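Local structure of chaperone CupB2 (Pseudomonas aeruginosa, 3Q48) at residues R44-V50 and A95-Y101; A60-D66 and L113-L119; V185-V190 and G202-V206. The protein probably acts as a periplasmic chaperone that assists the folding of fimbrial subunits during assembly of the CupB fimbriae. All coordinates share one frame. Residue numbers count along the deposited sequence, not the author numbering.

Interaction 1. Residues R44-V50 and A95-Y101; sequences REVTLRV and AVLRIAY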
loop_
_atom_site.group_PDB
_atom_site.type_symbol
_atom_site.label_atom_id
_atom_site.label_comp_id
_atom_site.label_asym_id
_atom_site.label_seq_id
_atom_site.Cartn_x
_atom_site.Cartn_y
_atom_site.Cartn_z
ATOM N N ARG A 44 4.984 3.936 -18.942
ATOM C CA ARG A 44 3.788 3.401 -19.577
ATOM C C ARG A 44 3.368 2.077 -18.959
ATOM O O ARG A 44 2.193 1.721 -19.014
ATOM C CB ARG A 44 3.985 3.257 -21.088
ATOM C CG ARG A 44 3.596 4.515 -21.870
ATOM C CD ARG A 44 2.887 4.102 -23.169
ATOM N NE ARG A 44 3.614 4.485 -24.394
ATOM C CZ ARG A 44 4.822 4.050 -24.770
ATOM N NH1 ARG A 44 5.526 3.210 -24.010
ATOM N NH2 ARG A 44 5.342 4.479 -25.922
ATOM N N GLU A 45 4.334 1.349 -18.394
ATOM C CA GLU A 45 4.087 0.077 -17.720
ATOM C C GLU A 45 5.163 -0.227 -16.669
ATOM O O GLU A 45 6.278 0.341 -16.759
ATOM C CB GLU A 45 3.985 -1.062 -18.731
ATOM C CG GLU A 45 5.282 -1.445 -19.365
ATOM C CD GLU A 45 5.095 -1.988 -20.793
ATOM O OE1 GLU A 45 4.066 -1.678 -21.461
ATOM O OE2 GLU A 45 5.995 -2.729 -21.250
ATOM N N VAL A 46 4.803 -1.049 -15.657
ATOM C CA VAL A 46 5.748 -1.587 -14.656
ATOM C C VAL A 46 5.460 -3.077 -14.504
ATOM O O VAL A 46 4.285 -3.496 -14.587
ATOM C CB VAL A 46 5.736 -0.879 -13.217
ATOM C CG1 VAL A 46 5.844 0.677 -13.302
ATOM C CG2 VAL A 46 4.549 -1.290 -12.369
ATOM N N THR A 47 6.512 -3.871 -14.307
ATOM C CA THR A 47 6.382 -5.315 -14.133
ATOM C C THR A 47 6.485 -5.704 -12.665
ATOM O O THR A 47 6.835 -4.895 -11.827
ATOM C CB THR A 47 7.433 -6.115 -14.935
ATOM O OG1 THR A 47 8.719 -5.834 -14.407
ATOM C CG2 THR A 47 7.434 -5.743 -16.372
ATOM N N LEU A 48 6.182 -6.964 -12.371
ATOM C CA LEU A 48 6.024 -7.485 -11.020
ATOM C C LEU A 48 6.166 -8.989 -11.134
ATOM O O LEU A 48 5.564 -9.599 -12.018
ATOM C CB LEU A 48 4.604 -7.156 -10.521
ATOM C CG LEU A 48 4.080 -7.951 -9.307
ATOM C CD1 LEU A 48 4.539 -7.318 -8.035
ATOM C CD2 LEU A 48 2.536 -8.089 -9.302
ATOM N N ARG A 49 6.947 -9.598 -10.245
ATOM C CA ARG A 49 7.105 -11.066 -10.241
ATOM C C ARG A 49 6.173 -11.709 -9.226
ATOM O O ARG A 49 6.032 -11.189 -8.100
ATOM C CB ARG A 49 8.539 -11.478 -9.955
ATOM C CG ARG A 49 9.501 -10.985 -10.973
ATOM C CD ARG A 49 10.896 -11.431 -10.591
ATOM N NE ARG A 49 11.928 -10.833 -11.447
ATOM C CZ ARG A 49 13.230 -11.108 -11.355
ATOM N NH1 ARG A 49 13.666 -11.982 -10.453
ATOM N NH2 ARG A 49 14.101 -10.516 -12.164
ATOM N N VAL A 50 5.532 -12.810 -9.636
ATOM C CA VAL A 50 4.805 -13.667 -8.729
ATOM C C VAL A 50 5.395 -15.068 -8.766
ATOM O O VAL A 50 5.439 -15.677 -9.806
ATOM C CB VAL A 50 3.288 -13.734 -9.046
ATOM C CG1 VAL A 50 2.695 -12.327 -9.166
ATOM C CG2 VAL A 50 3.032 -14.530 -10.317
ATOM N N ALA A 95 6.173 -16.189 -12.531
ATOM C CA ALA A 95 5.698 -15.493 -13.707
ATOM C C ALA A 95 5.873 -14.005 -13.546
ATOM O O ALA A 95 6.153 -13.514 -12.466
ATOM C CB ALA A 95 4.248 -15.838 -13.987
ATOM N N VAL A 96 5.709 -13.290 -14.639
ATOM C CA VAL A 96 5.919 -11.876 -14.658
ATOM C C VAL A 96 4.598 -11.268 -15.088
ATOM O O VAL A 96 4.050 -11.632 -16.155
ATOM C CB VAL A 96 6.970 -11.495 -15.723
ATOM C CG1 VAL A 96 7.130 -9.946 -15.777
ATOM C CG2 VAL A 96 8.328 -12.215 -15.481
ATOM N N LEU A 97 4.082 -10.346 -14.281
ATOM C CA LEU A 97 2.841 -9.672 -14.651
ATOM C C LEU A 97 3.222 -8.292 -15.069
ATOM O O LEU A 97 4.164 -7.718 -14.523
ATOM C CB LEU A 97 1.857 -9.560 -13.489
ATOM C CG LEU A 97 1.493 -10.791 -12.680
ATOM C CD1 LEU A 97 0.691 -10.295 -11.523
ATOM C CD2 LEU A 97 0.707 -11.874 -13.494
ATOM N N ARG A 98 2.467 -7.751 -16.015
ATOM C CA ARG A 98 2.773 -6.483 -16.589
ATOM C C ARG A 98 1.613 -5.563 -16.346
ATOM O O ARG A 98 0.502 -5.842 -16.767
ATOM C CB ARG A 98 3.054 -6.674 -18.077
ATOM C CG ARG A 98 3.689 -5.523 -18.715
ATOM C CD ARG A 98 3.902 -5.800 -20.154
ATOM N NE ARG A 98 5.145 -6.543 -20.314
ATOM C CZ ARG A 98 6.364 -6.047 -20.063
ATOM N NH1 ARG A 98 6.526 -4.801 -19.621
ATOM N NH2 ARG A 98 7.435 -6.807 -20.239
ATOM N N ILE A 99 1.882 -4.466 -15.637
ATOM C CA ILE A 99 0.878 -3.399 -15.368
ATOM C C ILE A 99 1.050 -2.160 -16.257
ATOM O O ILE A 99 2.077 -1.494 -16.184
ATOM C CB ILE A 99 0.910 -3.000 -13.912
ATOM C CG1 ILE A 99 0.749 -4.268 -13.046
ATOM C CG2 ILE A 99 -0.195 -1.947 -13.642
ATOM C CD1 ILE A 99 1.042 -4.057 -11.560
ATOM N N ALA A 100 0.053 -1.880 -17.102
ATOM C CA ALA A 100 0.047 -0.709 -18.047
ATOM C C ALA A 100 -0.964 0.363 -17.686
ATOM O O ALA A 100 -2.096 0.049 -17.390
ATOM C CB ALA A 100 -0.197 -1.158 -19.493
ATOM N N TYR A 101 -0.536 1.626 -17.726
ATOM C CA TYR A 101 -1.402 2.767 -17.453
ATOM C C TYR A 101 -2.041 3.293 -18.715
ATOM O O TYR A 101 -1.327 3.594 -19.662
ATOM C CB TYR A 101 -0.561 3.889 -16.851
ATOM C CG TYR A 101 -1.289 5.194 -16.571
ATOM C CD1 TYR A 101 -2.561 5.211 -15.967
ATOM C CD2 TYR A 101 -0.691 6.417 -16.877
ATOM C CE1 TYR A 101 -3.214 6.434 -15.712
ATOM C CE2 TYR A 101 -1.314 7.618 -16.618
ATOM C CZ TYR A 101 -2.571 7.637 -16.048
ATOM O OH TYR A 101 -3.180 8.852 -15.786
#
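Backbone hydrogen bonds set the register here. Strand 45-50 runs antiparallel to strand 95-101, at 158° with axes 4.6 Å apart. Val46, Leu48 and Val50 form the hydrogen-bonded pairs with Ile99, Leu97 and Ala95. Most of these bonds are short and fairly straight, for example Leu97 N to Leu48 O at 2.8 Å; Leu48 N to Leu97 O, at 3.0 Å, is bent and weak. Tyr101 N to Arg44 O, 3.0 Å, prolongs the ladder by one rung. CA-H...O contacts fill the gaps, as from Glu45 CA to Ile99 O at 3.0 Å.

The apolar contacts lie on the face of Val46, Leu48, Val50, Ala95, Leu97 and Ile99. Leu97 CD1 meets both Leu48 CD2 at 3.6 Å and Val50 CG1 at 3.7 Å. This face turns inward, where Leu48 and Ile99 also touch Leu116.

Charge belongs to the opposite face. Glu45 OE2 and Arg98 NH1 make a salt bridge of 2.7 Å, and Thr47 CG2 sits over one face of the Arg98 guanidinium, 3.5 Å from NH1.

The pairing lies in the immunoglobulin-like PapD N-terminal domain, with strand 45-52 outermost in its sheet. In strand 45-50 aliphatic residues alternate with polar or charged ones, while strand 95-101 places Val96 and Ala100 beside Arg98 on the outer face. The chemistry thus implies an apolar side toward the sandwich interior and a mixed outer side, tied diagonally by the Glu45-Arg98 salt bridge.

Interaction 2. Residues A60-D66 and L113-L119; sequences AQAWIDD and LFWLNIL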
loop_
_atom_site.group_PDB
_atom_site.type_symbol
_atom_site.label_atom_id
_atom_site.label_comp_id
_atom_site.label_asym_id
_atom_site.label_seq_id
_atom_site.Cartn_x
_atom_site.Cartn_y
_atom_site.Cartn_z
ATOM N N ALA A 60 -2.645 -18.155 -11.791
ATOM C CA ALA A 60 -2.690 -16.894 -11.091
ATOM C C ALA A 60 -3.541 -15.915 -11.884
ATOM O O ALA A 60 -3.218 -15.612 -13.019
ATOM C CB ALA A 60 -1.287 -16.342 -10.899
ATOM N N GLN A 61 -4.615 -15.423 -11.266
ATOM C CA GLN A 61 -5.443 -14.364 -11.847
ATOM C C GLN A 61 -5.139 -13.049 -11.142
ATOM O O GLN A 61 -5.069 -12.990 -9.911
ATOM C CB GLN A 61 -6.923 -14.701 -11.698
ATOM C CG GLN A 61 -7.896 -13.837 -12.510
ATOM C CD GLN A 61 -9.337 -14.327 -12.306
ATOM O OE1 GLN A 61 -9.583 -15.538 -12.257
ATOM N NE2 GLN A 61 -10.272 -13.406 -12.147
ATOM N N ALA A 62 -5.010 -11.996 -11.939
ATOM C CA ALA A 62 -4.541 -10.712 -11.496
ATOM C C ALA A 62 -5.482 -9.679 -12.089
ATOM O O ALA A 62 -5.911 -9.838 -13.219
ATOM C CB ALA A 62 -3.138 -10.502 -11.997
ATOM N N TRP A 63 -5.811 -8.637 -11.319
ATOM C CA TRP A 63 -6.725 -7.561 -11.724
ATOM C C TRP A 63 -6.579 -6.432 -10.726
ATOM O O TRP A 63 -6.224 -6.674 -9.554
ATOM C CB TRP A 63 -8.210 -8.037 -11.820
ATOM C CG TRP A 63 -8.964 -8.200 -10.539
ATOM C CD1 TRP A 63 -9.781 -7.282 -9.952
ATOM C CD2 TRP A 63 -8.997 -9.355 -9.688
ATOM N NE1 TRP A 63 -10.331 -7.789 -8.795
ATOM C CE2 TRP A 63 -9.860 -9.053 -8.601
ATOM C CE3 TRP A 63 -8.369 -10.614 -9.729
ATOM C CZ2 TRP A 63 -10.095 -9.936 -7.561
ATOM C CZ3 TRP A 63 -8.610 -11.513 -8.695
ATOM C CH2 TRP A 63 -9.478 -11.168 -7.621
ATOM N N ILE A 64 -6.902 -5.220 -11.182
ATOM C CA ILE A 64 -6.828 -4.016 -10.379
ATOM C C ILE A 64 -8.181 -3.412 -10.086
ATOM O O ILE A 64 -9.035 -3.303 -10.980
ATOM C CB ILE A 64 -5.898 -2.979 -11.065
ATOM C CG1 ILE A 64 -4.433 -3.470 -10.954
ATOM C CG2 ILE A 64 -6.003 -1.637 -10.413
ATOM C CD1 ILE A 64 -3.696 -3.177 -12.104
ATOM N N ASP A 65 -8.388 -3.025 -8.831
ATOM C CA ASP A 65 -9.570 -2.262 -8.507
ATOM C C ASP A 65 -9.223 -0.926 -7.821
ATOM O O ASP A 65 -8.058 -0.642 -7.620
ATOM C CB ASP A 65 -10.603 -3.127 -7.772
ATOM C CG ASP A 65 -10.226 -3.427 -6.341
ATOM O OD1 ASP A 65 -10.125 -2.487 -5.528
ATOM O OD2 ASP A 65 -10.085 -4.620 -6.017
ATOM N N ASP A 66 -10.219 -0.091 -7.531
ATOM C CA ASP A 66 -9.957 1.254 -7.005
ATOM C C ASP A 66 -10.404 1.347 -5.573
ATOM O O ASP A 66 -10.555 2.443 -5.069
ATOM C CB ASP A 66 -10.687 2.322 -7.825
ATOM C CG ASP A 66 -12.230 2.158 -7.771
ATOM O OD1 ASP A 66 -12.725 1.223 -7.083
ATOM O OD2 ASP A 66 -12.946 2.953 -8.420
ATOM N N LEU A 113 -4.376 5.956 -5.065
ATOM C CA LEU A 113 -4.342 4.613 -4.511
ATOM C C LEU A 113 -5.266 3.621 -5.250
ATOM O O LEU A 113 -6.474 3.856 -5.371
ATOM C CB LEU A 113 -4.723 4.697 -3.066
ATOM C CG LEU A 113 -4.800 3.355 -2.367
ATOM C CD1 LEU A 113 -3.442 2.596 -2.295
ATOM C CD2 LEU A 113 -5.442 3.680 -1.008
ATOM N N PHE A 114 -4.658 2.551 -5.769
ATOM C CA PHE A 114 -5.343 1.417 -6.388
ATOM C C PHE A 114 -4.911 0.095 -5.731
ATOM O O PHE A 114 -3.989 0.061 -4.883
ATOM C CB PHE A 114 -5.078 1.407 -7.883
ATOM C CG PHE A 114 -5.688 2.595 -8.610
ATOM C CD1 PHE A 114 -6.984 2.527 -9.114
ATOM C CD2 PHE A 114 -4.987 3.781 -8.747
ATOM C CE1 PHE A 114 -7.572 3.613 -9.776
ATOM C CE2 PHE A 114 -5.582 4.918 -9.418
ATOM C CZ PHE A 114 -6.864 4.808 -9.935
ATOM N N TRP A 115 -5.576 -0.997 -6.078
ATOM C CA TRP A 115 -5.277 -2.240 -5.398
ATOM C C TRP A 115 -5.048 -3.307 -6.430
ATOM O O TRP A 115 -5.838 -3.457 -7.351
ATOM C CB TRP A 115 -6.409 -2.631 -4.444
ATOM C CG TRP A 115 -6.636 -1.651 -3.294
ATOM C CD1 TRP A 115 -7.396 -0.469 -3.311
ATOM C CD2 TRP A 115 -6.071 -1.740 -1.979
ATOM N NE1 TRP A 115 -7.364 0.107 -2.067
ATOM C CE2 TRP A 115 -6.557 -0.644 -1.238
ATOM C CE3 TRP A 115 -5.245 -2.673 -1.343
ATOM C CZ2 TRP A 115 -6.202 -0.432 0.102
ATOM C CZ3 TRP A 115 -4.930 -2.485 0.000
ATOM C CH2 TRP A 115 -5.410 -1.373 0.701
ATOM N N LEU A 116 -3.927 -4.006 -6.318
ATOM C CA LEU A 116 -3.676 -5.164 -7.162
ATOM C C LEU A 116 -4.138 -6.379 -6.409
ATOM O O LEU A 116 -3.795 -6.545 -5.222
ATOM C CB LEU A 116 -2.200 -5.298 -7.486
ATOM C CG LEU A 116 -1.735 -6.479 -8.306
ATOM C CD1 LEU A 116 -2.417 -6.596 -9.669
ATOM C CD2 LEU A 116 -0.227 -6.323 -8.453
ATOM N N ASN A 117 -4.984 -7.182 -7.067
ATOM C CA ASN A 117 -5.430 -8.455 -6.490
ATOM C C ASN A 117 -4.740 -9.620 -7.237
ATOM O O ASN A 117 -4.578 -9.566 -8.458
ATOM C CB ASN A 117 -6.914 -8.619 -6.619
ATOM C CG ASN A 117 -7.692 -7.549 -5.940
ATOM O OD1 ASN A 117 -7.964 -7.637 -4.739
ATOM N ND2 ASN A 117 -8.140 -6.552 -6.721
ATOM N N ILE A 118 -4.335 -10.655 -6.507
ATOM C CA ILE A 118 -3.774 -11.868 -7.111
ATOM C C ILE A 118 -4.533 -12.997 -6.503
ATOM O O ILE A 118 -4.562 -13.133 -5.295
ATOM C CB ILE A 118 -2.302 -12.087 -6.767
ATOM C CG1 ILE A 118 -1.390 -10.900 -7.232
ATOM C CG2 ILE A 118 -1.827 -13.543 -7.177
ATOM C CD1 ILE A 118 -1.332 -10.599 -8.718
ATOM N N LEU A 119 -5.155 -13.814 -7.335
ATOM C CA LEU A 119 -5.899 -14.962 -6.856
ATOM C C LEU A 119 -5.279 -16.241 -7.418
ATOM O O LEU A 119 -5.063 -16.376 -8.663
ATOM C CB LEU A 119 -7.357 -14.847 -7.289
ATOM C CG LEU A 119 -8.342 -15.878 -6.767
ATOM C CD1 LEU A 119 -8.286 -16.003 -5.265
ATOM C CD2 LEU A 119 -9.742 -15.495 -7.171
#
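Ala60 enters alongside Leu119, its CA 3.4 Å from Leu119 O in a CA-H...O contact. Gln61 then pairs with Leu119 through two bonds, Gln61 N to Leu119 O at 2.8 Å and Leu119 N to Gln61 O at 2.7 Å. Ala62 faces inward, with CB 3.7 Å from Ile118 CD1, and both side chains touch Leu97. At Trp63 the side chains switch faces: Asn117 CB lies over the indole, 3.5 Å from the centroid of the six-membered ring and 10° off its normal, a CH-pi contact, while Trp63 CZ3 packs on Leu119 CB at 3.8 Å. Strands 58-65 and 112-121 are the antiparallel C and F strands of the immunoglobulin-like fold, central in the sheet of this PapD-type N-terminal domain. Ile64 returns to the interior, CG1 3.9 Å from Leu116 CD1 and CG2 4.1 Å from Phe114 CB. Asp65 exchanges backbone bonds with Trp115, and its OD2 accepts from Asn117 ND2 at 2.8 Å. That carboxylate also forms a salt bridge with Arg139, which makes a cation-pi contact with Trp115. Where the strand gives way to a turn, Asp66 CB rests 3.9 Å from Phe114 CE1.

Interaction 3. Residues V185-V190 and G202-V206; sequences VSFASV and GKGMV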
loop_
_atom_site.group_PDB
_atom_site.type_symbol
_atom_site.label_atom_id
_atom_site.label_comp_id
_atom_site.label_asym_id
_atom_site.label_seq_id
_atom_site.Cartn_x
_atom_site.Cartn_y
_atom_site.Cartn_z
ATOM N N VAL A 185 0.913 7.463 3.668
ATOM C CA VAL A 185 1.919 7.017 4.595
ATOM C C VAL A 185 1.338 5.802 5.225
ATOM O O VAL A 185 0.277 5.874 5.805
ATOM C CB VAL A 185 2.239 8.133 5.627
ATOM C CG1 VAL A 185 3.250 7.606 6.815
ATOM C CG2 VAL A 185 2.789 9.349 4.893
ATOM N N SER A 186 1.993 4.668 5.070
ATOM C CA SER A 186 1.509 3.403 5.655
ATOM C C SER A 186 2.261 3.074 6.927
ATOM O O SER A 186 3.492 3.065 6.925
ATOM C CB SER A 186 1.689 2.248 4.655
ATOM O OG SER A 186 0.965 2.562 3.483
ATOM N N PHE A 187 1.522 2.811 7.993
ATOM C CA PHE A 187 2.109 2.479 9.284
ATOM C C PHE A 187 2.082 0.976 9.551
ATOM O O PHE A 187 0.991 0.374 9.504
ATOM C CB PHE A 187 1.334 3.143 10.430
ATOM C CG PHE A 187 1.185 4.623 10.293
ATOM C CD1 PHE A 187 2.183 5.482 10.740
ATOM C CD2 PHE A 187 0.001 5.170 9.778
ATOM C CE1 PHE A 187 2.032 6.868 10.610
ATOM C CE2 PHE A 187 -0.163 6.558 9.664
ATOM C CZ PHE A 187 0.849 7.404 10.079
ATOM N N ALA A 188 3.237 0.380 9.862
ATOM C CA ALA A 188 3.264 -1.009 10.311
ATOM C C ALA A 188 2.917 -1.083 11.776
ATOM O O ALA A 188 2.502 -2.149 12.273
ATOM C CB ALA A 188 4.642 -1.655 10.065
ATOM N N SER A 189 3.117 0.029 12.491
ATOM C CA SER A 189 2.796 0.070 13.924
ATOM C C SER A 189 2.825 1.474 14.377
ATOM O O SER A 189 3.584 2.269 13.835
ATOM C CB SER A 189 3.797 -0.744 14.768
ATOM O OG SER A 189 5.093 -0.175 14.722
ATOM N N VAL A 190 1.985 1.779 15.363
ATOM C CA VAL A 190 1.910 3.086 15.987
ATOM C C VAL A 190 1.785 2.801 17.457
ATOM O O VAL A 190 1.047 1.922 17.854
ATOM C CB VAL A 190 0.650 3.840 15.504
ATOM C CG1 VAL A 190 0.433 5.211 16.257
ATOM C CG2 VAL A 190 0.733 4.023 14.012
ATOM N N GLY A 202 -2.305 0.438 17.010
ATOM C CA GLY A 202 -2.723 -0.065 15.735
ATOM C C GLY A 202 -1.828 0.327 14.582
ATOM O O GLY A 202 -0.869 1.065 14.761
ATOM N N LYS A 203 -2.138 -0.217 13.410
ATOM C CA LYS A 203 -1.471 0.114 12.179
ATOM C C LYS A 203 -2.498 0.765 11.258
ATOM O O LYS A 203 -3.640 1.009 11.660
ATOM C CB LYS A 203 -0.894 -1.154 11.535
ATOM C CG LYS A 203 -1.916 -2.265 11.258
ATOM C CD LYS A 203 -1.217 -3.624 11.397
ATOM C CE LYS A 203 -1.742 -4.658 10.403
ATOM N NZ LYS A 203 -1.567 -4.163 8.988
ATOM N N GLY A 204 -2.109 1.041 10.027
ATOM C CA GLY A 204 -3.038 1.652 9.106
ATOM C C GLY A 204 -2.321 2.533 8.119
ATOM O O GLY A 204 -1.109 2.400 7.886
ATOM N N MET A 205 -3.073 3.433 7.525
ATOM C CA MET A 205 -2.556 4.245 6.452
ATOM C C MET A 205 -3.318 5.541 6.510
ATOM O O MET A 205 -4.539 5.541 6.740
ATOM C CB MET A 205 -2.831 3.579 5.102
ATOM C CG MET A 205 -2.209 4.309 3.980
ATOM S SD MET A 205 -2.231 3.488 2.375
ATOM C CE MET A 205 -3.987 3.114 2.130
ATOM N N VAL A 206 -2.590 6.627 6.291
ATOM C CA VAL A 206 -3.173 7.924 6.227
ATOM C C VAL A 206 -2.912 8.426 4.793
ATOM O O VAL A 206 -1.811 8.301 4.225
ATOM C CB VAL A 206 -2.627 8.873 7.361
ATOM C CG1 VAL A 206 -1.133 9.250 7.140
ATOM C CG2 VAL A 206 -3.493 10.136 7.499
#
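Phe187, Val206 and Val185 bury the most surface in this contact, and all three side chains point to the same inner face. Phe187 gives up most. Its backbone makes the hydrogen-bonded antiparallel pair with Gly204, through Phe187 N to Gly204 O at 2.7 Å and the longer Gly204 N to Phe187 O at 3.2 Å. Its ring leans along the partner strand, with Gly204 O and Met205 N at its edge, and CE2 reaches Val206 CG1 at 3.8 Å. Gly204 has positive phi (149°), where a CB would jam against the carbonyl oxygen of Lys203, so the backbone conformation itself favours glycine here.

Val206 and Val185 form the next hydrogen-bonded pair: Val185 N to Val206 O is 2.9 Å, Val206 N to Val185 O is 3.0 Å. Val185 CB lies 3.9 Å from Val206 CG1, so Val206 CG1 touches both partners. Deeper in the domain, Val185 and Phe187 rest on Val232 and Leu159.

Ser186 and Met205, between these pairs, point to the other face, with Ser186 OG 3.5 Å from Met205 SD. This face looks toward the N-terminal domain, where Lys141 makes a weak hydrogen bond to Ser186 OG. Beyond Phe187 the chain turns a corner at Ala188, and Lys203 CB comes within 3.2 Å of Phe187 O.

Strands 185-194 and 197-206, antiparallel and adjacent in sequence, make a beta hairpin at one side of a four-stranded sheet, part of the immunoglobulin-like C-terminal domain of a PapD-type chaperone.

Interactions 1 and 2 belong to one immunoglobulin-like domain and face each other across its interior, their centres about 12 Å apart; Leu48 CD2 meets Leu116 CD2 at 3.4 Å, and Leu97 CD1 meets Ile118 CD1 at 3.5 Å. Interaction 1 is the more superficial, pairing an outermost strand and carrying exposed charge; interaction 2 joins strands inside the sheet and holds its polar groups in a more enclosed network. Interaction 3 is a local hairpin in the other domain, with no salt bridge between its segments. It stands about 16 Å from interaction 1 at the nearest atoms, yet touches interaction 2 across the domain boundary through Leu113 CD2 and Met205 CE, 3.5 Å apart.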